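Local coordinates for protein octenoyl-CoA reductase/carboxylase (Streptomyces sp., PDB 4A0S) that reductively carboxylates 2-octenoyl-CoA using NADPH, providing an extender unit for the synthesis of the polyketide cinnabaramide, at residues 19-24 with 55-60; 66-71 with 120-125; 73-78 with 406-411; 381-386 with 437-442. One frame throughout, in Å; residues are numbered along the deposited sequence.

Contact 1 of 4, residues 19-24 with 55-60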
loop_
_atom_site.group_PDB
_atom_site.type_symbol
_atom_site.label_atom_id
_atom_site.label_comp_id
_atom_site.label_asym_id
_atom_site.label_seq_id
_atom_site.Cartn_x
_atom_site.Cartn_y
_atom_site.Cartn_z
ATOM N N ALA A 19 -37.061 10.894 -30.850
ATOM C CA ALA A 19 -37.546 12.157 -30.298
ATOM C C ALA A 19 -36.428 13.195 -30.364
ATOM O O ALA A 19 -35.348 12.967 -29.817
ATOM C CB ALA A 19 -38.014 11.964 -28.870
ATOM N N PRO A 20 -36.674 14.334 -31.035
ATOM C CA PRO A 20 -35.569 15.279 -31.214
ATOM C C PRO A 20 -35.043 15.847 -29.899
ATOM O O PRO A 20 -35.794 15.969 -28.917
ATOM C CB PRO A 20 -36.179 16.395 -32.084
ATOM C CG PRO A 20 -37.650 16.240 -31.960
ATOM C CD PRO A 20 -37.905 14.780 -31.714
ATOM N N VAL A 21 -33.754 16.182 -29.887
ATOM C CA VAL A 21 -33.170 16.909 -28.770
ATOM C C VAL A 21 -33.650 18.347 -28.856
ATOM O O VAL A 21 -33.575 18.951 -29.926
ATOM C CB VAL A 21 -31.614 16.887 -28.781
ATOM C CG1 VAL A 21 -31.077 17.398 -27.450
ATOM C CG2 VAL A 21 -31.084 15.494 -29.060
ATOM N N PRO A 22 -34.167 18.889 -27.739
ATOM C CA PRO A 22 -34.568 20.290 -27.679
ATOM C C PRO A 22 -33.373 21.218 -27.852
ATOM O O PRO A 22 -32.270 20.889 -27.426
ATOM C CB PRO A 22 -35.111 20.450 -26.257
ATOM C CG PRO A 22 -35.305 19.098 -25.736
ATOM C CD PRO A 22 -34.421 18.178 -26.474
ATOM N N ASP A 23 -33.615 22.370 -28.465
ATOM C CA ASP A 23 -32.603 23.403 -28.673
ATOM C C ASP A 23 -32.163 24.008 -27.359
ATOM O O ASP A 23 -31.057 24.542 -27.246
ATOM C CB ASP A 23 -33.193 24.529 -29.524
ATOM C CG ASP A 23 -33.339 24.142 -30.971
ATOM O OD1 ASP A 23 -32.778 23.090 -31.353
ATOM O OD2 ASP A 23 -34.002 24.888 -31.724
ATOM N N THR A 24 -33.067 23.988 -26.391
ATOM C CA THR A 24 -32.796 24.571 -25.083
ATOM C C THR A 24 -33.333 23.648 -24.015
ATOM O O THR A 24 -34.116 22.744 -24.287
ATOM C CB THR A 24 -33.464 25.963 -24.897
ATOM O OG1 THR A 24 -34.878 25.803 -24.786
ATOM C CG2 THR A 24 -33.150 26.908 -26.065
ATOM N N VAL A 55 -31.554 27.270 -21.148
ATOM C CA VAL A 55 -30.201 27.507 -21.583
ATOM C C VAL A 55 -30.004 26.712 -22.868
ATOM O O VAL A 55 -30.688 25.712 -23.085
ATOM C CB VAL A 55 -29.142 27.082 -20.514
ATOM C CG1 VAL A 55 -29.263 27.918 -19.249
ATOM C CG2 VAL A 55 -29.274 25.612 -20.202
ATOM N N PRO A 56 -29.074 27.148 -23.726
ATOM C CA PRO A 56 -28.858 26.425 -24.975
ATOM C C PRO A 56 -28.403 25.001 -24.719
ATOM O O PRO A 56 -27.542 24.770 -23.870
ATOM C CB PRO A 56 -27.731 27.215 -25.634
ATOM C CG PRO A 56 -27.929 28.613 -25.112
ATOM C CD PRO A 56 -28.304 28.405 -23.680
ATOM N N MET A 57 -28.991 24.054 -25.444
ATOM C CA MET A 57 -28.484 22.687 -25.478
ATOM C C MET A 57 -27.125 22.665 -26.189
ATOM O O MET A 57 -27.058 23.043 -27.357
ATOM C CB MET A 57 -29.453 21.800 -26.249
ATOM C CG MET A 57 -28.992 20.373 -26.412
ATOM S SD MET A 57 -28.867 19.517 -24.822
ATOM C CE MET A 57 -30.582 19.253 -24.415
ATOM N N PRO A 58 -26.053 22.205 -25.505
ATOM C CA PRO A 58 -24.770 22.160 -26.213
ATOM C C PRO A 58 -24.690 20.973 -27.149
ATOM O O PRO A 58 -25.503 20.047 -27.058
ATOM C CB PRO A 58 -23.757 21.981 -25.080
ATOM C CG PRO A 58 -24.497 21.197 -24.065
ATOM C CD PRO A 58 -25.914 21.724 -24.116
ATOM N N GLU A 59 -23.725 21.023 -28.055
ATOM C CA GLU A 59 -23.407 19.899 -28.894
ATOM C C GLU A 59 -22.678 18.849 -28.055
ATOM O O GLU A 59 -21.823 19.165 -27.205
ATOM C CB GLU A 59 -22.566 20.357 -30.067
ATOM C CG GLU A 59 -22.137 19.273 -31.033
ATOM C CD GLU A 59 -21.189 19.798 -32.102
ATOM O OE1 GLU A 59 -20.664 20.926 -31.951
ATOM O OE2 GLU A 59 -20.968 19.074 -33.096
ATOM N N LEU A 60 -23.064 17.605 -28.279
ATOM C CA LEU A 60 -22.504 16.487 -27.547
ATOM C C LEU A 60 -21.144 16.078 -28.119
ATOM O O LEU A 60 -20.997 15.874 -29.311
ATOM C CB LEU A 60 -23.483 15.330 -27.651
ATOM C CG LEU A 60 -23.591 14.351 -26.500
ATOM C CD1 LEU A 60 -23.904 15.084 -25.182
ATOM C CD2 LEU A 60 -24.666 13.377 -26.891
#
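Val21 is the first residue of 19-24 to meet the other segment: its CG1 lies against the methyl end of Met57, 3.6 Å from CE, and the two side chains cross at about a right angle. The thioether reaches this spot because CG of Met57 stands anti to the backbone N (chi1 177°) and the chain then bends twice, bringing CG, SD and CE round the one methyl. Pro22 follows with its carbonyl; the O sits 3.2 Å from CB of Met57. At Asp23 the backbones join, Met57 N giving a nearly straight bond of 2.8 Å to Asp23 O from above the carbonyl plane. Thr24 closes the walk as an antiparallel, non-hydrogen-bonded pair with Pro56, from which the side chains diverge. Its CA-H leans on Val55 O, with CA 3.1 Å from that oxygen, while OG1 turns to Glu54. An alanine at Met57 would probably open a gap beside CG1 of Val21, which would lose the CG, SD and CE of the methionine, the backbone bond to Asp23 remaining. The contact lies at the surface, on the lead-in from helix 13-18 to strand 24-31. Helix 2-8 touches Pro22, Tyr176 of strand 176-180 packs on Pro22 and Met57, and Tyr110 and Val112 of strand 110-112 cover Val55.

Contact 2 of 4, residues 66-71 with 120-125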
loop_
_atom_site.group_PDB
_atom_site.type_symbol
_atom_site.label_atom_id
_atom_site.label_comp_id
_atom_site.label_asym_id
_atom_site.label_seq_id
_atom_site.Cartn_x
_atom_site.Cartn_y
_atom_site.Cartn_z
ATOM N N LEU A 66 -25.859 12.543 -23.285
ATOM C CA LEU A 66 -26.847 13.504 -22.867
ATOM C C LEU A 66 -27.803 12.712 -22.033
ATOM O O LEU A 66 -28.351 11.723 -22.493
ATOM C CB LEU A 66 -27.551 14.109 -24.063
ATOM C CG LEU A 66 -28.598 15.162 -23.724
ATOM C CD1 LEU A 66 -27.978 16.407 -23.049
ATOM C CD2 LEU A 66 -29.254 15.507 -25.044
ATOM N N VAL A 67 -27.993 13.154 -20.803
ATOM C CA VAL A 67 -28.866 12.479 -19.868
ATOM C C VAL A 67 -30.078 13.370 -19.672
ATOM O O VAL A 67 -29.907 14.562 -19.457
ATOM C CB VAL A 67 -28.150 12.300 -18.504
ATOM C CG1 VAL A 67 -29.091 11.737 -17.440
ATOM C CG2 VAL A 67 -26.930 11.421 -18.672
ATOM N N ALA A 68 -31.281 12.796 -19.792
ATOM C CA ALA A 68 -32.501 13.464 -19.336
ATOM C C ALA A 68 -32.458 13.270 -17.839
ATOM O O ALA A 68 -32.628 12.161 -17.355
ATOM C CB ALA A 68 -33.759 12.807 -19.922
ATOM N N VAL A 69 -32.194 14.346 -17.114
ATOM C CA VAL A 69 -31.972 14.257 -15.687
ATOM C C VAL A 69 -33.300 14.152 -14.943
ATOM O O VAL A 69 -34.137 15.055 -15.002
ATOM C CB VAL A 69 -31.192 15.465 -15.169
ATOM C CG1 VAL A 69 -30.976 15.347 -13.668
ATOM C CG2 VAL A 69 -29.860 15.589 -15.894
ATOM N N MET A 70 -33.467 13.064 -14.211
ATOM C CA MET A 70 -34.709 12.837 -13.501
ATOM C C MET A 70 -34.702 13.529 -12.160
ATOM O O MET A 70 -35.679 14.157 -11.774
ATOM C CB MET A 70 -34.952 11.341 -13.367
ATOM C CG MET A 70 -35.319 10.717 -14.711
ATOM S SD MET A 70 -36.857 11.393 -15.380
ATOM C CE MET A 70 -38.020 10.604 -14.292
ATOM N N ALA A 71 -33.565 13.438 -11.480
ATOM C CA ALA A 71 -33.382 14.043 -10.189
ATOM C C ALA A 71 -31.898 14.323 -10.018
ATOM O O ALA A 71 -31.051 13.669 -10.643
ATOM C CB ALA A 71 -33.877 13.107 -9.099
ATOM N N VAL A 120 -31.970 9.364 -17.381
ATOM C CA VAL A 120 -32.106 8.498 -18.508
ATOM C C VAL A 120 -31.222 8.990 -19.638
ATOM O O VAL A 120 -31.234 10.168 -19.986
ATOM C CB VAL A 120 -33.565 8.456 -18.979
ATOM C CG1 VAL A 120 -33.693 7.509 -20.123
ATOM C CG2 VAL A 120 -34.483 8.062 -17.827
ATOM N N VAL A 121 -30.453 8.068 -20.203
ATOM C CA VAL A 121 -29.646 8.375 -21.356
ATOM C C VAL A 121 -30.583 8.712 -22.498
ATOM O O VAL A 121 -31.550 7.990 -22.750
ATOM C CB VAL A 121 -28.756 7.180 -21.732
ATOM C CG1 VAL A 121 -27.979 7.477 -22.983
ATOM C CG2 VAL A 121 -27.823 6.835 -20.566
ATOM N N VAL A 122 -30.327 9.822 -23.169
ATOM C CA VAL A 122 -31.134 10.154 -24.341
ATOM C C VAL A 122 -30.294 10.212 -25.621
ATOM O O VAL A 122 -30.792 9.936 -26.712
ATOM C CB VAL A 122 -31.994 11.420 -24.115
ATOM C CG1 VAL A 122 -33.049 11.149 -23.056
ATOM C CG2 VAL A 122 -31.133 12.598 -23.700
ATOM N N ARG A 123 -29.016 10.544 -25.487
ATOM C CA ARG A 123 -28.103 10.529 -26.627
ATOM C C ARG A 123 -26.722 10.145 -26.155
ATOM O O ARG A 123 -26.347 10.437 -25.031
ATOM C CB ARG A 123 -28.026 11.903 -27.305
ATOM C CG ARG A 123 -29.319 12.359 -27.989
ATOM C CD ARG A 123 -29.572 11.579 -29.270
ATOM N NE ARG A 123 -30.693 12.146 -30.022
ATOM C CZ ARG A 123 -31.981 11.974 -29.725
ATOM N NH1 ARG A 123 -32.369 11.257 -28.663
ATOM N NH2 ARG A 123 -32.889 12.549 -30.486
ATOM N N THR A 124 -25.965 9.500 -27.028
ATOM C CA THR A 124 -24.579 9.194 -26.739
ATOM C C THR A 124 -23.749 9.648 -27.913
ATOM O O THR A 124 -24.183 9.530 -29.080
ATOM C CB THR A 124 -24.353 7.679 -26.560
ATOM O OG1 THR A 124 -24.585 7.010 -27.809
ATOM C CG2 THR A 124 -25.279 7.101 -25.504
ATOM N N GLY A 125 -22.558 10.152 -27.616
ATOM C CA GLY A 125 -21.605 10.509 -28.649
ATOM C C GLY A 125 -21.145 9.256 -29.376
ATOM O O GLY A 125 -21.298 8.137 -28.862
#
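Leu66 O is gripped by two backbone N-H groups of the facing strand. Val122 N comes in almost head-on at 2.8 Å, and Arg123 N takes a lone pair in the carbonyl plane at a longer 3.3 Å. Two successive residues opposite one make this a classic beta bulge. Beyond it the strands run antiparallel: Ala68 and Val120 exchange a pair of bonds, Ala68 N to Val120 O measuring 2.6 Å, and Val67 faces Val121 as a non-hydrogen-bonded pair.

At the bulge, with CG1 of Val122 anti to the carbonyl carbon (chi1 -67°), CG2 falls between the backbone N and the carbonyl carbon and packs 3.6 Å from CG of Leu66, close over Leu66 O as well. The other methyl, CG1, reaches 3.6 Å from CB of Ala68. Farther along, Met70 lies beside Val120, the two side chains pointing the same way.

Arg123 starts on the face of Leu66 and then leads off: NH1 bends back to Val122 O at 2.8 Å, the oxygen lying in the guanidinium plane, and also bonds to Ile16 O, while NH2 bonds to Ala19 O. Val7 of helix 2-8 packs on Ala68, Val120 and Val122, while Val137 of strand 136-139 packs on Val67 and Val121. A second classic bulge occurs where Met70 and Ala71 both face Ser118. Bulged antiparallel strands buried on both faces are in keeping with the curled sheet of the GroES-like domain in medium-chain dehydrogenases and reductases.

Contact 3 of 4, residues 73-78 with 406-411. With NAP (NADP nicotinamide-adenine-dinucleotide phosphate), chain F.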
loop_
_atom_site.group_PDB
_atom_site.type_symbol
_atom_site.label_atom_id
_atom_site.label_comp_id
_atom_site.label_asym_id
_atom_site.label_seq_id
_atom_site.Cartn_x
_atom_site.Cartn_y
_atom_site.Cartn_z
ATOM N N SER A 73 -29.228 16.598 -6.860
ATOM C CA SER A 73 -29.217 16.905 -5.448
ATOM C C SER A 73 -28.501 18.218 -5.263
ATOM O O SER A 73 -27.737 18.659 -6.145
ATOM C CB SER A 73 -28.482 15.809 -4.674
ATOM O OG SER A 73 -27.083 15.970 -4.811
ATOM N N ILE A 74 -28.728 18.846 -4.118
ATOM C CA ILE A 74 -27.872 19.957 -3.741
ATOM C C ILE A 74 -26.624 19.370 -3.110
ATOM O O ILE A 74 -26.704 18.487 -2.234
ATOM C CB ILE A 74 -28.555 20.930 -2.761
ATOM C CG1 ILE A 74 -29.895 21.371 -3.326
ATOM C CG2 ILE A 74 -27.645 22.128 -2.486
ATOM C CD1 ILE A 74 -29.777 22.116 -4.644
ATOM N N ASN A 75 -25.481 19.826 -3.604
ATOM C CA ASN A 75 -24.229 19.540 -2.974
ATOM C C ASN A 75 -23.685 20.814 -2.450
ATOM O O ASN A 75 -24.125 21.894 -2.845
ATOM C CB ASN A 75 -23.273 18.900 -3.966
ATOM C CG ASN A 75 -23.564 17.458 -4.127
ATOM O OD1 ASN A 75 -23.268 16.671 -3.236
ATOM N ND2 ASN A 75 -24.221 17.104 -5.212
ATOM N N TYR A 76 -22.735 20.709 -1.541
ATOM C CA TYR A 76 -22.232 21.927 -1.018
ATOM C C TYR A 76 -21.577 22.727 -2.123
ATOM O O TYR A 76 -21.646 23.938 -2.103
ATOM C CB TYR A 76 -21.359 21.744 0.226
ATOM C CG TYR A 76 -21.612 22.880 1.177
ATOM C CD1 TYR A 76 -21.124 24.151 0.894
ATOM C CD2 TYR A 76 -22.388 22.714 2.316
ATOM C CE1 TYR A 76 -21.367 25.230 1.726
ATOM C CE2 TYR A 76 -22.643 23.804 3.172
ATOM C CZ TYR A 76 -22.127 25.065 2.856
ATOM O OH TYR A 76 -22.319 26.163 3.677
ATOM N N ASN A 77 -20.987 22.053 -3.112
ATOM C CA ASN A 77 -20.340 22.794 -4.188
ATOM C C ASN A 77 -21.338 23.638 -4.990
ATOM O O ASN A 77 -20.970 24.676 -5.545
ATOM C CB ASN A 77 -19.453 21.914 -5.095
ATOM C CG ASN A 77 -20.253 20.906 -5.934
ATOM O OD1 ASN A 77 -21.448 20.726 -5.750
ATOM N ND2 ASN A 77 -19.573 20.242 -6.868
ATOM N N THR A 78 -22.595 23.196 -5.004
ATOM C CA THR A 78 -23.694 23.946 -5.600
ATOM C C THR A 78 -23.843 25.253 -4.856
ATOM O O THR A 78 -23.939 26.316 -5.470
ATOM C CB THR A 78 -25.022 23.151 -5.538
ATOM O OG1 THR A 78 -24.786 21.802 -5.966
ATOM C CG2 THR A 78 -26.113 23.813 -6.424
ATOM N N VAL A 406 -30.389 17.576 7.032
ATOM C CA VAL A 406 -29.481 16.503 7.337
ATOM C C VAL A 406 -29.466 15.649 6.083
ATOM O O VAL A 406 -30.402 15.721 5.265
ATOM C CB VAL A 406 -29.919 15.710 8.586
ATOM C CG1 VAL A 406 -29.951 16.641 9.777
ATOM C CG2 VAL A 406 -31.292 15.034 8.366
ATOM N N GLY A 407 -28.401 14.872 5.912
ATOM C CA GLY A 407 -28.289 14.031 4.756
ATOM C C GLY A 407 -28.301 14.855 3.494
ATOM O O GLY A 407 -27.609 15.866 3.389
ATOM N N LYS A 408 -29.117 14.419 2.546
ATOM C CA LYS A 408 -29.084 14.948 1.211
ATOM C C LYS A 408 -30.436 15.489 0.819
ATOM O O LYS A 408 -31.471 14.861 1.042
ATOM C CB LYS A 408 -28.700 13.855 0.215
ATOM C CG LYS A 408 -27.239 13.416 0.233
ATOM C CD LYS A 408 -26.266 14.485 -0.244
ATOM C CE LYS A 408 -26.645 15.015 -1.611
ATOM N NZ LYS A 408 -25.619 15.931 -2.148
ATOM N N VAL A 409 -30.396 16.652 0.207
ATOM C CA VAL A 409 -31.581 17.248 -0.358
ATOM C C VAL A 409 -31.596 16.935 -1.833
ATOM O O VAL A 409 -30.730 17.371 -2.575
ATOM C CB VAL A 409 -31.619 18.760 -0.162
ATOM C CG1 VAL A 409 -32.927 19.306 -0.758
ATOM C CG2 VAL A 409 -31.562 19.086 1.306
ATOM N N ALA A 410 -32.582 16.157 -2.242
ATOM C CA ALA A 410 -32.728 15.802 -3.623
ATOM C C ALA A 410 -33.455 16.920 -4.325
ATOM O O ALA A 410 -34.225 17.669 -3.708
ATOM C CB ALA A 410 -33.511 14.513 -3.741
ATOM N N VAL A 411 -33.218 17.016 -5.621
ATOM C CA VAL A 411 -33.982 17.913 -6.460
ATOM C C VAL A 411 -34.510 17.082 -7.609
ATOM O O VAL A 411 -33.739 16.463 -8.348
ATOM C CB VAL A 411 -33.121 19.112 -6.970
ATOM C CG1 VAL A 411 -33.896 19.984 -7.936
ATOM C CG2 VAL A 411 -32.619 19.965 -5.805
HETATM P PA NAP F . -23.533 19.279 4.158
HETATM O O1A NAP F . -24.578 18.203 3.679
HETATM O O2A NAP F . -24.048 20.672 4.365
HETATM O O5B NAP F . -22.975 18.754 5.493
HETATM C C5B NAP F . -21.904 19.478 6.066
HETATM C C4B NAP F . -21.951 19.209 7.561
HETATM O O4B NAP F . -20.829 19.912 8.113
HETATM C C3B NAP F . -23.221 19.765 8.240
HETATM O O3B NAP F . -23.947 18.637 8.683
HETATM C C2B NAP F . -22.708 20.464 9.490
HETATM O O2B NAP F . -22.595 19.569 10.596
HETATM C C1B NAP F . -21.334 20.896 9.124
HETATM N N9A NAP F . -21.430 22.215 8.449
HETATM C C8A NAP F . -22.410 22.703 7.670
HETATM N N7A NAP F . -22.086 23.925 7.226
HETATM C C5A NAP F . -20.893 24.192 7.738
HETATM C C6A NAP F . -20.079 25.294 7.655
HETATM N N6A NAP F . -20.449 26.337 6.913
HETATM N N1A NAP F . -18.920 25.265 8.295
HETATM C C2A NAP F . -18.539 24.204 9.001
HETATM N N3A NAP F . -19.299 23.138 9.129
HETATM C C4A NAP F . -20.476 23.119 8.498
HETATM O O3 NAP F . -22.294 19.344 3.147
HETATM P PN NAP F . -21.499 18.045 2.633
HETATM O O1N NAP F . -22.238 17.717 1.288
HETATM O O2N NAP F . -21.363 16.955 3.664
HETATM O O5D NAP F . -20.119 18.770 2.291
HETATM C C5D NAP F . -19.350 19.170 3.421
HETATM C C4D NAP F . -18.102 19.783 2.851
HETATM O O4D NAP F . -17.473 18.742 2.026
HETATM C C3D NAP F . -18.380 20.946 1.897
HETATM O O3D NAP F . -17.319 21.877 2.197
HETATM C C2D NAP F . -18.215 20.345 0.517
HETATM O O2D NAP F . -17.794 21.335 -0.450
HETATM C C1D NAP F . -17.046 19.427 0.814
HETATM N N1N NAP F . -17.158 18.316 -0.101
HETATM C C2N NAP F . -16.021 17.967 -0.798
HETATM C C3N NAP F . -16.146 16.907 -1.651
HETATM C C7N NAP F . -14.928 16.544 -2.409
HETATM O O7N NAP F . -13.840 17.089 -2.198
HETATM N N7N NAP F . -15.160 15.643 -3.324
HETATM C C4N NAP F . -17.345 16.208 -1.817
HETATM C C5N NAP F . -18.490 16.538 -1.113
HETATM C C6N NAP F . -18.389 17.607 -0.236
HETATM P P2B NAP F . -22.466 20.276 12.036
HETATM O O1X NAP F . -22.843 18.956 12.912
HETATM O O2X NAP F . -20.945 20.726 12.321
HETATM O O3X NAP F . -23.512 21.361 11.944
HETATM O O HOH W 1 -28.252 18.065 -0.122
#
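The ring of Tyr76 turns an edge to NADP: O2A of the cofactor lies near the ring plane, 3.3 Å from CD2, while CB of the tyrosine packs on the ribose carbons C2D and C3D. The ring of Trp80 also meets it, the planes about 50° apart. Across the pocket Gly407 O comes within 3.8 Å of O1A on the same phosphate.

This is the cofactor cleft of the medium-chain dehydrogenase/reductase fold, where strand 64-73 pairs antiparallel with strand 408-412 just before helix 76-82 starts. The carboxamide of Asn75 stands beside the ammonium group of Lys408, with OD1 2.7 Å from NZ. The lysine chain bends at chi2 and chi3, turning CE toward Ser73 and Ile74, and NZ extends from there, buried, to bond to Ile74 O at 2.8 Å from above the carbonyl plane and to Ser73 OG at 3.0 Å. Asp116, bonded to both Ser73 OG and Asn75 ND2, lies in the second shell and may partly offset the lysine's charge. A methionine in place of Lys408 would probably leave Ile74 O and Ser73 OG without this donor.

Beside the lysine, Ile74 N bonds to Val409 O nearly along the C=O axis at 2.9 Å. The CD1 methyl of Ile74 rests 3.7 Å from CG2 of Val411. A water donates a hydrogen bond to Ile74 O at 2.7 Å and accepts one from Val409 N, bridging the two backbones.

Contact 4 of 4, residues 381-386 with 437-442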
loop_
_atom_site.group_PDB
_atom_site.type_symbol
_atom_site.label_atom_id
_atom_site.label_comp_id
_atom_site.label_asym_id
_atom_site.label_seq_id
_atom_site.Cartn_x
_atom_site.Cartn_y
_atom_site.Cartn_z
ATOM N N VAL A 381 -27.426 2.962 1.859
ATOM C CA VAL A 381 -28.727 3.474 1.450
ATOM C C VAL A 381 -28.623 4.975 1.253
ATOM O O VAL A 381 -27.729 5.612 1.828
ATOM C CB VAL A 381 -29.829 3.140 2.473
ATOM C CG1 VAL A 381 -29.955 1.609 2.665
ATOM C CG2 VAL A 381 -29.595 3.888 3.811
ATOM N N PRO A 382 -29.524 5.537 0.420
ATOM C CA PRO A 382 -29.490 6.962 0.113
ATOM C C PRO A 382 -29.807 7.730 1.377
ATOM O O PRO A 382 -30.602 7.272 2.190
ATOM C CB PRO A 382 -30.614 7.130 -0.909
ATOM C CG PRO A 382 -30.755 5.801 -1.524
ATOM C CD PRO A 382 -30.523 4.839 -0.401
ATOM N N ALA A 383 -29.157 8.880 1.513
ATOM C CA ALA A 383 -29.260 9.744 2.665
ATOM C C ALA A 383 -30.249 10.868 2.362
ATOM O O ALA A 383 -30.156 11.939 2.935
ATOM C CB ALA A 383 -27.900 10.317 2.988
ATOM N N MET A 384 -31.198 10.613 1.467
ATOM C CA MET A 384 -32.151 11.652 1.090
ATOM C C MET A 384 -33.043 11.951 2.268
ATOM O O MET A 384 -33.519 11.045 2.931
ATOM C CB MET A 384 -32.979 11.212 -0.101
ATOM C CG MET A 384 -33.914 12.279 -0.623
ATOM S SD MET A 384 -34.806 11.590 -1.993
ATOM C CE MET A 384 -36.031 10.590 -1.138
ATOM N N SER A 385 -33.254 13.227 2.537
ATOM C CA SER A 385 -34.095 13.635 3.656
ATOM C C SER A 385 -35.179 14.593 3.215
ATOM O O SER A 385 -36.138 14.848 3.955
ATOM C CB SER A 385 -33.250 14.308 4.724
ATOM O OG SER A 385 -32.692 15.519 4.255
ATOM N N ALA A 386 -35.006 15.144 2.019
ATOM C CA ALA A 386 -35.937 16.120 1.486
ATOM C C ALA A 386 -35.838 16.115 -0.016
ATOM O O ALA A 386 -34.802 15.772 -0.581
ATOM C CB ALA A 386 -35.638 17.517 2.047
ATOM N N ASN A 437 -34.729 4.923 3.327
ATOM C CA ASN A 437 -34.857 6.347 3.619
ATOM C C ASN A 437 -34.795 6.612 5.096
ATOM O O ASN A 437 -35.771 7.106 5.656
ATOM C CB ASN A 437 -36.173 6.892 3.071
ATOM C CG ASN A 437 -36.198 6.920 1.570
ATOM O OD1 ASN A 437 -35.759 7.889 0.956
ATOM N ND2 ASN A 437 -36.721 5.866 0.969
ATOM N N PRO A 438 -33.641 6.305 5.733
ATOM C CA PRO A 438 -33.484 6.508 7.164
ATOM C C PRO A 438 -33.715 7.959 7.554
ATOM O O PRO A 438 -34.194 8.242 8.654
ATOM C CB PRO A 438 -32.025 6.125 7.414
ATOM C CG PRO A 438 -31.361 6.219 6.080
ATOM C CD PRO A 438 -32.407 5.778 5.123
ATOM N N LEU A 439 -33.395 8.870 6.641
ATOM C CA LEU A 439 -33.486 10.294 6.934
ATOM C C LEU A 439 -34.779 10.954 6.482
ATOM O O LEU A 439 -34.896 12.176 6.556
ATOM C CB LEU A 439 -32.283 11.030 6.346
ATOM C CG LEU A 439 -30.916 10.588 6.878
ATOM C CD1 LEU A 439 -29.839 11.437 6.252
ATOM C CD2 LEU A 439 -30.832 10.645 8.424
ATOM N N ARG A 440 -35.760 10.163 6.059
ATOM C CA ARG A 440 -36.992 10.734 5.535
ATOM C C ARG A 440 -37.583 11.708 6.555
ATOM O O ARG A 440 -37.714 11.375 7.737
ATOM C CB ARG A 440 -38.019 9.647 5.227
ATOM C CG ARG A 440 -39.239 10.179 4.514
ATOM C CD ARG A 440 -40.482 9.326 4.766
ATOM N NE ARG A 440 -40.246 7.887 4.596
ATOM C CZ ARG A 440 -39.874 7.291 3.461
ATOM N NH1 ARG A 440 -39.652 7.997 2.359
ATOM N NH2 ARG A 440 -39.709 5.974 3.437
ATOM N N GLY A 441 -37.893 12.915 6.097
ATOM C CA GLY A 441 -38.609 13.886 6.937
ATOM C C GLY A 441 -37.785 14.583 8.012
ATOM O O GLY A 441 -38.286 15.493 8.676
ATOM N N LEU A 442 -36.530 14.174 8.186
ATOM C CA LEU A 442 -35.665 14.774 9.210
ATOM C C LEU A 442 -35.053 16.057 8.719
ATOM O O LEU A 442 -34.771 16.193 7.541
ATOM C CB LEU A 442 -34.548 13.821 9.622
ATOM C CG LEU A 442 -34.980 12.501 10.269
ATOM C CD1 LEU A 442 -33.776 11.857 10.925
ATOM C CD2 LEU A 442 -36.111 12.705 11.269
HETATM O O HOH W 2 -32.532 8.902 3.847
HETATM O O HOH W 3 -33.072 8.063 0.954
HETATM O O HOH W 4 -36.136 10.156 2.372
HETATM O O HOH W 5 -33.238 17.603 5.684
HETATM O O HOH W 6 -38.867 13.552 3.344
#
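Leu439 packs into the start of strand 384-389: its CD1 sits 3.4 Å from Ala383 O and also touches CB of Ala383, while its CB lies against CB of Ser385. The leucine's own carbonyl closes on the serine, O being 3.3 Å from Ser385 CB. At the other end of this tight part CG2 of Val381, between the backbone N and the carbonyl carbon, presses obliquely on the Pro438 ring, 3.6 Å from CD.

Elsewhere water does the joining. One molecule donates to both Met384 O and Asn437 OD1, at 2.8 Å from the first; ND2 of that asparagine is taken by Glu433 O and Glu195. Another water links Ser385 OG to Leu442 O, the hydroxyl being also bonded to Val406 O. On the exposed side Gly441 N makes just a weak bond of 3.4 Å to Ser385 O, doubled by a bridging water, and Arg440 points off to a salt bridge with Asp434.

The segment after helix 433-436 is made of two overlapping beta turns, type I from Asn437 to Arg440 and type II from Leu439 to Leu442, with Gly441 at the positive-phi position characteristic of a type II turn.

How the contacts relate
From the N terminus, contact 1 closes first, over the thirty residues between its segments, and is complete before contact 2 opens on the next strand. The two touch directly: Ala19 O meets Arg123 NH2, and Val21 and Met57 pack on Leu66, tying the N-terminal part to the curled sheet. Contacts 2 and 3 cross, since 73-78 falls between the segments of contact 2, and 406-411 brings a far later strand alongside 64-73. Contact 4 in turn crosses contact 3, its segments lying on either side of 406-411 in sequence. Lys408 N bonds to Ala383 O, pairing strands 408-412 and 384-389, and CD1 of Leu439 packs on Gly407, setting the C-terminal turns against them near the NADP cleft.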